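IroE protein (PDB 2GZS) hydrolyses enterobactin and its glucosylated forms, preferring the iron-free siderophores and usually opening the trilactone only once to give linear trimers. Local coordinates at residues R185-E190 with H224-I229; N2-G7 with Y11-T16; M48-A53 with Y92-A97. All coordinates share one frame; numbering follows the deposited sequence.

Contact 1. Residues R185-E190 with H224-I229; sequences RVTAVE and HTTLTI
Thr187 carries OG1 between its backbone N and its carbonyl carbon (chi1 57°), which leaves the methyl CG2 anti to the carbonyl carbon and facing Thr226. Ile229 holds CG2 anti to its own backbone N and sends that branch to the backbone of Thr187. Thr187 therefore touches both Thr226 and Ile229. Thr187 CG2 lies 3.8 Å from Thr226 OG1 and 3.9 Å from Thr226 CG2, so it straddles both branches of the second threonine. The two side chains cross at about a right angle. Ile229 CG2 also rests 3.6 Å from the carbonyl O of Thr187 and 4.0 Å from Thr187 CB. Val186 adds a looser touch, its CG1 being 4.4 Å from Thr226 CG2.

The contact joins residues 185-187 of helix 179-187 to helix 219-232, away from the catalytic residues. Neither threonine hydroxyl is used between the helices. Thr187 OG1 bonds to the carbonyl of Leu183, and Thr226 OG1 to that of Lys222. Each is thus turned back on its own helix. Lys233 bonds to the carbonyl O atoms of both Thr187 and Val189, a polar tie just past the second segment.

The contact itself is van der Waals: the Thr187 methyl lies on the OG1 and CG2 branches of Thr226, and Ile229 CG2 lies on the carbonyl O and CB of Thr187. The two hydroxyls are satisfied within their own helices.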
loop_
_atom_site.group_PDB
_atom_site.type_symbol
_atom_site.label_atom_id
_atom_site.label_comp_id
_atom_site.label_asym_id
_atom_site.label_seq_id
_atom_site.Cartn_x
_atom_site.Cartn_y
_atom_site.Cartn_z
ATOM N N ARG A 185 -7.944 -6.775 15.989
ATOM C CA ARG A 185 -8.997 -5.814 15.581
ATOM C C ARG A 185 -9.634 -6.190 14.253
ATOM O O ARG A 185 -10.860 -6.024 14.055
ATOM C CB ARG A 185 -8.396 -4.426 15.448
ATOM C CG ARG A 185 -7.828 -3.807 16.717
ATOM C CD ARG A 185 -6.906 -2.606 16.489
ATOM N NE ARG A 185 -7.469 -1.485 15.773
ATOM C CZ ARG A 185 -7.041 -0.496 15.018
ATOM N NH1 ARG A 185 -5.759 -0.289 14.705
ATOM N NH2 ARG A 185 -7.932 0.378 14.513
ATOM N N VAL A 186 -8.821 -6.699 13.328
ATOM C CA VAL A 186 -9.349 -7.072 12.011
ATOM C C VAL A 186 -10.425 -8.113 12.116
ATOM O O VAL A 186 -11.492 -8.101 11.524
ATOM C CB VAL A 186 -8.202 -7.595 11.085
ATOM C CG1 VAL A 186 -8.813 -8.361 9.926
ATOM C CG2 VAL A 186 -7.306 -6.436 10.659
ATOM N N THR A 187 -10.213 -9.171 12.946
ATOM C CA THR A 187 -11.191 -10.238 12.965
ATOM C C THR A 187 -12.361 -9.883 13.921
ATOM O O THR A 187 -13.291 -10.677 13.915
ATOM C CB THR A 187 -10.581 -11.599 13.380
ATOM O OG1 THR A 187 -9.953 -11.506 14.677
ATOM C CG2 THR A 187 -9.439 -11.991 12.434
ATOM N N ALA A 188 -12.310 -8.766 14.614
ATOM C CA ALA A 188 -13.390 -8.365 15.506
ATOM C C ALA A 188 -14.478 -7.539 14.802
ATOM O O ALA A 188 -15.434 -7.150 15.474
ATOM C CB ALA A 188 -12.849 -7.546 16.673
ATOM N N VAL A 189 -14.248 -7.239 13.500
ATOM C CA VAL A 189 -15.188 -6.321 12.863
ATOM C C VAL A 189 -16.584 -6.879 12.795
ATOM O O VAL A 189 -16.849 -8.083 12.846
ATOM C CB VAL A 189 -14.768 -6.042 11.395
ATOM C CG1 VAL A 189 -13.457 -5.301 11.331
ATOM C CG2 VAL A 189 -14.708 -7.357 10.659
ATOM N N GLU A 190 -17.572 -5.978 12.678
ATOM C CA GLU A 190 -18.953 -6.484 12.593
ATOM C C GLU A 190 -19.272 -7.165 11.278
ATOM O O GLU A 190 -18.652 -6.767 10.264
ATOM C CB GLU A 190 -19.913 -5.286 12.746
ATOM C CG GLU A 190 -19.803 -4.574 14.081
ATOM C CD GLU A 190 -18.704 -3.523 14.056
ATOM O OE1 GLU A 190 -17.872 -3.485 13.109
ATOM O OE2 GLU A 190 -18.674 -2.721 15.022
ATOM N N HIS A 224 -4.806 -18.363 8.383
ATOM C CA HIS A 224 -5.960 -19.147 7.961
ATOM C C HIS A 224 -7.152 -18.868 8.861
ATOM O O HIS A 224 -8.276 -18.787 8.340
ATOM C CB HIS A 224 -5.636 -20.653 7.888
ATOM C CG HIS A 224 -4.700 -20.838 6.707
ATOM N ND1 HIS A 224 -5.007 -20.363 5.451
ATOM C CD2 HIS A 224 -3.478 -21.389 6.583
ATOM C CE1 HIS A 224 -4.036 -20.623 4.599
ATOM N NE2 HIS A 224 -3.099 -21.259 5.268
ATOM N N THR A 225 -6.920 -18.707 10.172
ATOM C CA THR A 225 -8.102 -18.394 10.975
ATOM C C THR A 225 -8.671 -17.033 10.564
ATOM O O THR A 225 -9.899 -16.859 10.504
ATOM C CB THR A 225 -7.708 -18.304 12.456
ATOM O OG1 THR A 225 -7.334 -19.639 12.856
ATOM C CG2 THR A 225 -8.831 -17.814 13.357
ATOM N N THR A 226 -7.747 -16.100 10.310
ATOM C CA THR A 226 -8.157 -14.746 9.946
ATOM C C THR A 226 -9.053 -14.802 8.712
ATOM O O THR A 226 -10.142 -14.229 8.718
ATOM C CB THR A 226 -6.959 -13.836 9.690
ATOM O OG1 THR A 226 -6.301 -13.572 10.936
ATOM C CG2 THR A 226 -7.413 -12.463 9.169
ATOM N N LEU A 227 -8.610 -15.512 7.689
ATOM C CA LEU A 227 -9.449 -15.642 6.495
ATOM C C LEU A 227 -10.796 -16.283 6.761
ATOM O O LEU A 227 -11.841 -15.882 6.196
ATOM C CB LEU A 227 -8.705 -16.437 5.411
ATOM C CG LEU A 227 -7.412 -15.964 4.783
ATOM C CD1 LEU A 227 -7.094 -16.858 3.561
ATOM C CD2 LEU A 227 -7.390 -14.521 4.336
ATOM N N THR A 228 -10.807 -17.315 7.610
ATOM C CA THR A 228 -12.016 -18.024 7.957
ATOM C C THR A 228 -13.013 -17.091 8.631
ATOM O O THR A 228 -14.189 -17.052 8.208
ATOM C CB THR A 228 -11.691 -19.177 8.926
ATOM O OG1 THR A 228 -10.821 -20.104 8.279
ATOM C CG2 THR A 228 -12.960 -19.943 9.315
ATOM N N ILE A 229 -12.566 -16.368 9.661
ATOM C CA ILE A 229 -13.462 -15.433 10.335
ATOM C C ILE A 229 -13.914 -14.328 9.376
ATOM O O ILE A 229 -15.110 -13.985 9.364
ATOM C CB ILE A 229 -12.827 -14.865 11.617
ATOM C CG1 ILE A 229 -12.592 -16.017 12.613
ATOM C CG2 ILE A 229 -13.677 -13.820 12.300
ATOM C CD1 ILE A 229 -11.919 -15.524 13.910
#

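Contact 2. Residues N2-G7 with Y11-T16; sequences NIADKG and YHFSAT
Phe13 presents one face of its ring to the backbone of Ala4 and the carbonyl O of Ile3. The main approach is a CH-pi contact. Ala4 CA stands 3.9 Å from the centroid of the Phe13 ring, 22° off the ring normal. Its closest ring atom is Phe13 CG at 3.6 Å, so the alanine sits toward the rim where the ring joins its CB. The methyl of Ala4 runs alongside, with Ala4 CB 3.9 Å from Phe13 CB.

Ile3 O lies over the same face but offset toward the CD2-CE2 side of the rim, 3.8 Å from Phe13 CE2. This oxygen also accepts the helical bond from Gly7 N. The Ile3 side chain makes a more distant apolar contact, with Ile3 CG2 4.2 Å from Phe13 CZ. Phe13 CG is anti to the carbonyl carbon (chi1 -62°), and this lays the ring under the short helix 2-6. Gly7 leaves the helix with positive phi (93°), where a side chain would jam against the preceding carbonyl, and its C comes 4.4 Å from Phe13 CE2. An alanine in place of Phe13 would probably leave Ala4 CA without its ring partner and open a gap beneath Ile3 and Ala4.

The contact is a surface one that docks the N-terminal helix on strand 11-19, at an edge of the central sheet. Ala32 of the adjoining strand 26-34 also touches Phe13. Met55 of helix 51-57 touches Ile3, Ala4 and Phe13, and Leu63 of helix 60-66 meets Ile3, so the short helix is packed against both these helices and the sheet.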
loop_
_atom_site.group_PDB
_atom_site.type_symbol
_atom_site.label_atom_id
_atom_site.label_comp_id
_atom_site.label_asym_id
_atom_site.label_seq_id
_atom_site.Cartn_x
_atom_site.Cartn_y
_atom_site.Cartn_z
ATOM N N ASN A 2 14.226 7.311 -10.439
ATOM C CA ASN A 2 14.892 7.593 -11.703
ATOM C C ASN A 2 14.021 7.103 -12.853
ATOM O O ASN A 2 14.120 7.890 -13.794
ATOM C CB ASN A 2 16.292 7.013 -11.855
ATOM C CG ASN A 2 17.253 7.945 -11.134
ATOM O OD1 ASN A 2 17.359 9.108 -11.543
ATOM N ND2 ASN A 2 17.862 7.401 -10.096
ATOM N N ILE A 3 13.202 6.050 -12.809
ATOM C CA ILE A 3 12.427 5.825 -14.054
ATOM C C ILE A 3 11.481 6.978 -14.313
ATOM O O ILE A 3 11.133 7.257 -15.477
ATOM C CB ILE A 3 11.639 4.492 -14.069
ATOM C CG1 ILE A 3 11.111 4.197 -15.460
ATOM C CG2 ILE A 3 10.603 4.538 -12.952
ATOM C CD1 ILE A 3 10.572 2.845 -15.823
ATOM N N ALA A 4 11.042 7.670 -13.261
ATOM C CA ALA A 4 10.262 8.873 -13.499
ATOM C C ALA A 4 11.026 9.975 -14.240
ATOM O O ALA A 4 10.472 10.736 -15.050
ATOM C CB ALA A 4 9.816 9.483 -12.170
ATOM N N ASP A 5 12.316 10.087 -13.940
ATOM C CA ASP A 5 13.166 11.095 -14.537
ATOM C C ASP A 5 13.482 10.720 -15.985
ATOM O O ASP A 5 13.545 11.592 -16.846
ATOM C CB ASP A 5 14.519 11.260 -13.800
ATOM C CG ASP A 5 14.255 11.653 -12.349
ATOM O OD1 ASP A 5 13.640 12.718 -12.140
ATOM O OD2 ASP A 5 14.657 10.890 -11.464
ATOM N N LYS A 6 13.684 9.420 -16.205
ATOM C CA LYS A 6 14.036 8.911 -17.536
ATOM C C LYS A 6 12.840 8.794 -18.452
ATOM O O LYS A 6 12.982 9.058 -19.655
ATOM C CB LYS A 6 14.748 7.570 -17.366
ATOM C CG LYS A 6 14.300 6.479 -18.324
ATOM C CD LYS A 6 15.112 5.211 -18.074
ATOM C CE LYS A 6 15.621 4.620 -19.377
ATOM N NZ LYS A 6 16.171 3.242 -19.160
ATOM N N GLY A 7 11.647 8.450 -17.958
ATOM C CA GLY A 7 10.520 8.279 -18.895
ATOM C C GLY A 7 10.379 6.848 -19.354
ATOM O O GLY A 7 11.328 6.086 -19.264
ATOM N N TYR A 11 4.321 4.551 -19.937
ATOM C CA TYR A 11 3.756 5.375 -18.856
ATOM C C TYR A 11 4.445 6.735 -18.837
ATOM O O TYR A 11 5.588 6.881 -19.224
ATOM C CB TYR A 11 4.060 4.743 -17.479
ATOM C CG TYR A 11 3.113 3.769 -16.887
ATOM C CD1 TYR A 11 3.008 2.456 -17.354
ATOM C CD2 TYR A 11 2.251 4.122 -15.833
ATOM C CE1 TYR A 11 2.143 1.489 -16.868
ATOM C CE2 TYR A 11 1.381 3.157 -15.333
ATOM C CZ TYR A 11 1.314 1.855 -15.812
ATOM O OH TYR A 11 0.445 0.915 -15.311
ATOM N N HIS A 12 3.749 7.770 -18.374
ATOM C CA HIS A 12 4.350 9.082 -18.163
ATOM C C HIS A 12 4.231 9.447 -16.676
ATOM O O HIS A 12 3.321 9.023 -16.012
ATOM C CB HIS A 12 3.682 10.197 -18.969
ATOM C CG HIS A 12 2.216 10.390 -18.964
ATOM N ND1 HIS A 12 1.331 9.561 -19.588
ATOM C CD2 HIS A 12 1.442 11.360 -18.392
ATOM C CE1 HIS A 12 0.072 9.957 -19.453
ATOM N NE2 HIS A 12 0.154 11.048 -18.715
ATOM N N PHE A 13 5.150 10.257 -16.243
ATOM C CA PHE A 13 5.273 10.473 -14.791
ATOM C C PHE A 13 5.254 11.940 -14.441
ATOM O O PHE A 13 5.735 12.779 -15.179
ATOM C CB PHE A 13 6.647 9.960 -14.371
ATOM C CG PHE A 13 6.845 8.495 -14.609
ATOM C CD1 PHE A 13 6.619 7.601 -13.592
ATOM C CD2 PHE A 13 7.252 8.062 -15.887
ATOM C CE1 PHE A 13 6.812 6.254 -13.843
ATOM C CE2 PHE A 13 7.437 6.707 -16.105
ATOM C CZ PHE A 13 7.204 5.810 -15.094
ATOM N N SER A 14 4.737 12.223 -13.238
ATOM C CA SER A 14 4.955 13.558 -12.697
ATOM C C SER A 14 5.265 13.431 -11.216
ATOM O O SER A 14 5.039 12.336 -10.652
ATOM C CB SER A 14 3.750 14.446 -13.023
ATOM O OG SER A 14 2.581 13.855 -12.552
ATOM N N ALA A 15 5.830 14.445 -10.583
ATOM C CA ALA A 15 6.151 14.344 -9.146
ATOM C C ALA A 15 5.569 15.568 -8.438
ATOM O O ALA A 15 5.549 16.641 -9.032
ATOM C CB ALA A 15 7.638 14.232 -8.861
ATOM N N THR A 16 5.037 15.417 -7.230
ATOM C CA THR A 16 4.480 16.522 -6.453
ATOM C C THR A 16 5.020 16.380 -5.020
ATOM O O THR A 16 5.544 15.345 -4.608
ATOM C CB THR A 16 2.964 16.547 -6.402
ATOM O OG1 THR A 16 2.376 15.402 -5.796
ATOM C CG2 THR A 16 2.452 16.438 -7.847
#

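Contact 3. Residues M48-A53 with Y92-A97; sequences MLDGNA and YDYTPA
Tyr94 is gripped at its hydroxyl, over one ring face and at one ring edge. Asp50 N donates to Tyr94 OH over 2.9 Å, and the bond is nearly straight at 171°. Leu49 covers the ring. Its CD1 stands 3.5 Å from the centroid of the Tyr94 ring and almost on its normal, a CH-pi contact over the ring centre. Further out, Leu49 CB lies 3.6 Å from Tyr94 CZ, so the leucine spans the ring from its centre to the phenol end. The carboxylate of Asp50 comes to the edge instead, with OD1 3.5 Å from Tyr94 CE2, and its plane is turned 59° from that of the ring. Tyr94 CG is anti to the carbonyl carbon (chi1 -61°), which carries the ring across to the 48-53 turn.

Asp50 OD1 is held by a salt bridge to Arg90 NE, and Arg90 lines the pocket that holds diisopropyl phosphonate. The side chain of Asp50 lies about 6 Å from that of Ser149, an active-site residue. Through Arg90, Asp50 is probably second shell to the pocket.

The contact is buried. It joins the turn between strand 43-48 and helix 51-57 to the loop after helix 87-93. Tyr94 also touches Tyr79 of strand 73-79, Phe120 of helix 117-132 and Tyr150 of helix 150-161.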
loop_
_atom_site.group_PDB
_atom_site.type_symbol
_atom_site.label_atom_id
_atom_site.label_comp_id
_atom_site.label_asym_id
_atom_site.label_seq_id
_atom_site.Cartn_x
_atom_site.Cartn_y
_atom_site.Cartn_z
HETATM N N MSE A 48 0.997 3.446 -3.129
HETATM C CA MSE A 48 2.043 2.561 -2.634
HETATM C C MSE A 48 2.965 3.304 -1.680
HETATM O O MSE A 48 3.520 4.346 -1.993
HETATM C CB MSE A 48 2.877 2.067 -3.855
HETATM C CG MSE A 48 1.880 1.342 -4.827
HETATM SE SE MSE A 48 2.812 0.384 -6.252
HETATM C CE MSE A 48 3.733 2.048 -6.206
ATOM N N LEU A 49 3.085 2.711 -0.461
ATOM C CA LEU A 49 4.007 3.345 0.485
ATOM C C LEU A 49 5.482 3.043 0.156
ATOM O O LEU A 49 5.807 2.290 -0.763
ATOM C CB LEU A 49 3.682 2.827 1.886
ATOM C CG LEU A 49 2.232 3.039 2.360
ATOM C CD1 LEU A 49 2.155 2.794 3.891
ATOM C CD2 LEU A 49 1.498 4.254 1.964
ATOM N N ASP A 50 6.398 3.639 0.908
ATOM C CA ASP A 50 7.820 3.549 0.597
ATOM C C ASP A 50 8.101 3.885 -0.853
ATOM O O ASP A 50 8.792 3.152 -1.559
ATOM C CB ASP A 50 8.365 2.154 0.989
ATOM C CG ASP A 50 8.325 1.961 2.509
ATOM O OD1 ASP A 50 8.704 2.935 3.228
ATOM O OD2 ASP A 50 7.951 0.826 2.874
ATOM N N GLY A 51 7.525 5.001 -1.294
ATOM C CA GLY A 51 7.483 5.267 -2.742
ATOM C C GLY A 51 8.839 5.437 -3.312
ATOM O O GLY A 51 8.977 5.165 -4.530
ATOM N N ASN A 52 9.863 5.921 -2.627
ATOM C CA ASN A 52 11.179 6.081 -3.238
ATOM C C ASN A 52 11.700 4.696 -3.662
ATOM O O ASN A 52 12.244 4.547 -4.763
ATOM C CB ASN A 52 12.214 6.685 -2.302
ATOM C CG ASN A 52 11.812 8.015 -1.734
ATOM O OD1 ASN A 52 12.252 9.099 -2.121
ATOM N ND2 ASN A 52 10.896 7.953 -0.806
ATOM N N ALA A 53 11.483 3.699 -2.836
ATOM C CA ALA A 53 12.038 2.346 -3.097
ATOM C C ALA A 53 11.264 1.685 -4.206
ATOM O O ALA A 53 11.807 1.000 -5.072
ATOM C CB ALA A 53 11.962 1.504 -1.807
ATOM N N TYR A 92 7.085 6.563 11.990
ATOM C CA TYR A 92 6.002 7.381 12.582
ATOM C C TYR A 92 4.709 7.262 11.776
ATOM O O TYR A 92 3.644 6.944 12.268
ATOM C CB TYR A 92 6.444 8.836 12.672
ATOM C CG TYR A 92 5.388 9.611 13.480
ATOM C CD1 TYR A 92 5.144 9.387 14.829
ATOM C CD2 TYR A 92 4.623 10.571 12.864
ATOM C CE1 TYR A 92 4.152 10.127 15.523
ATOM C CE2 TYR A 92 3.640 11.312 13.486
ATOM C CZ TYR A 92 3.427 11.061 14.826
ATOM O OH TYR A 92 2.450 11.804 15.474
ATOM N N ASP A 93 4.877 7.570 10.446
ATOM C CA ASP A 93 3.640 7.672 9.650
ATOM C C ASP A 93 2.858 6.423 9.475
ATOM O O ASP A 93 1.635 6.430 9.273
ATOM C CB ASP A 93 4.021 8.164 8.243
ATOM C CG ASP A 93 4.400 9.615 8.123
ATOM O OD1 ASP A 93 3.969 10.403 9.008
ATOM O OD2 ASP A 93 5.109 9.997 7.179
ATOM N N TYR A 94 3.570 5.232 9.507
ATOM C CA TYR A 94 2.899 3.991 9.131
ATOM C C TYR A 94 2.359 3.193 10.286
ATOM O O TYR A 94 1.637 2.183 10.099
ATOM C CB TYR A 94 3.845 3.087 8.312
ATOM C CG TYR A 94 4.328 3.686 6.993
ATOM C CD1 TYR A 94 3.882 4.889 6.473
ATOM C CD2 TYR A 94 5.280 2.958 6.274
ATOM C CE1 TYR A 94 4.371 5.388 5.247
ATOM C CE2 TYR A 94 5.778 3.435 5.067
ATOM C CZ TYR A 94 5.313 4.646 4.574
ATOM O OH TYR A 94 5.813 5.127 3.369
ATOM N N THR A 95 2.690 3.657 11.507
ATOM C CA THR A 95 2.343 2.805 12.630
ATOM C C THR A 95 1.172 3.311 13.474
ATOM O O THR A 95 1.046 4.512 13.724
ATOM C CB THR A 95 3.547 2.657 13.604
ATOM O OG1 THR A 95 4.000 3.981 13.951
ATOM C CG2 THR A 95 4.667 1.823 13.001
ATOM N N PRO A 96 0.311 2.419 13.958
ATOM C CA PRO A 96 -0.796 2.783 14.865
ATOM C C PRO A 96 -0.234 2.802 16.293
ATOM O O PRO A 96 0.907 2.324 16.539
ATOM C CB PRO A 96 -1.781 1.606 14.712
ATOM C CG PRO A 96 -0.854 0.454 14.523
ATOM C CD PRO A 96 0.316 0.954 13.679
ATOM N N ALA A 97 -0.988 3.268 17.258
ATOM C CA ALA A 97 -0.600 3.255 18.666
ATOM C C ALA A 97 0.015 1.980 19.215
ATOM O O ALA A 97 1.046 2.083 19.889
ATOM C CB ALA A 97 -1.889 3.490 19.473
#

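In the fold
From the N terminus the three contacts follow one another in series, with no nesting and no crossing. Contact 2 closes first, over a three-residue link, and ties the leading helix to strand 11-19 at one edge of the sheet. Contact 3 closes a loop of 38 residues that takes in strand 73-79 and binds the turn after strand 43-48 to the loop beyond helix 87-93, near the active site. Contact 1 closes last, over 33 residues, and joins helices 179-187 and 219-232. Contacts 1 and 2 lie on opposite sides of the chain's centre, their centres about 39 Å apart. Contact 3 is deeper, its centre about 9 Å from that of the chain.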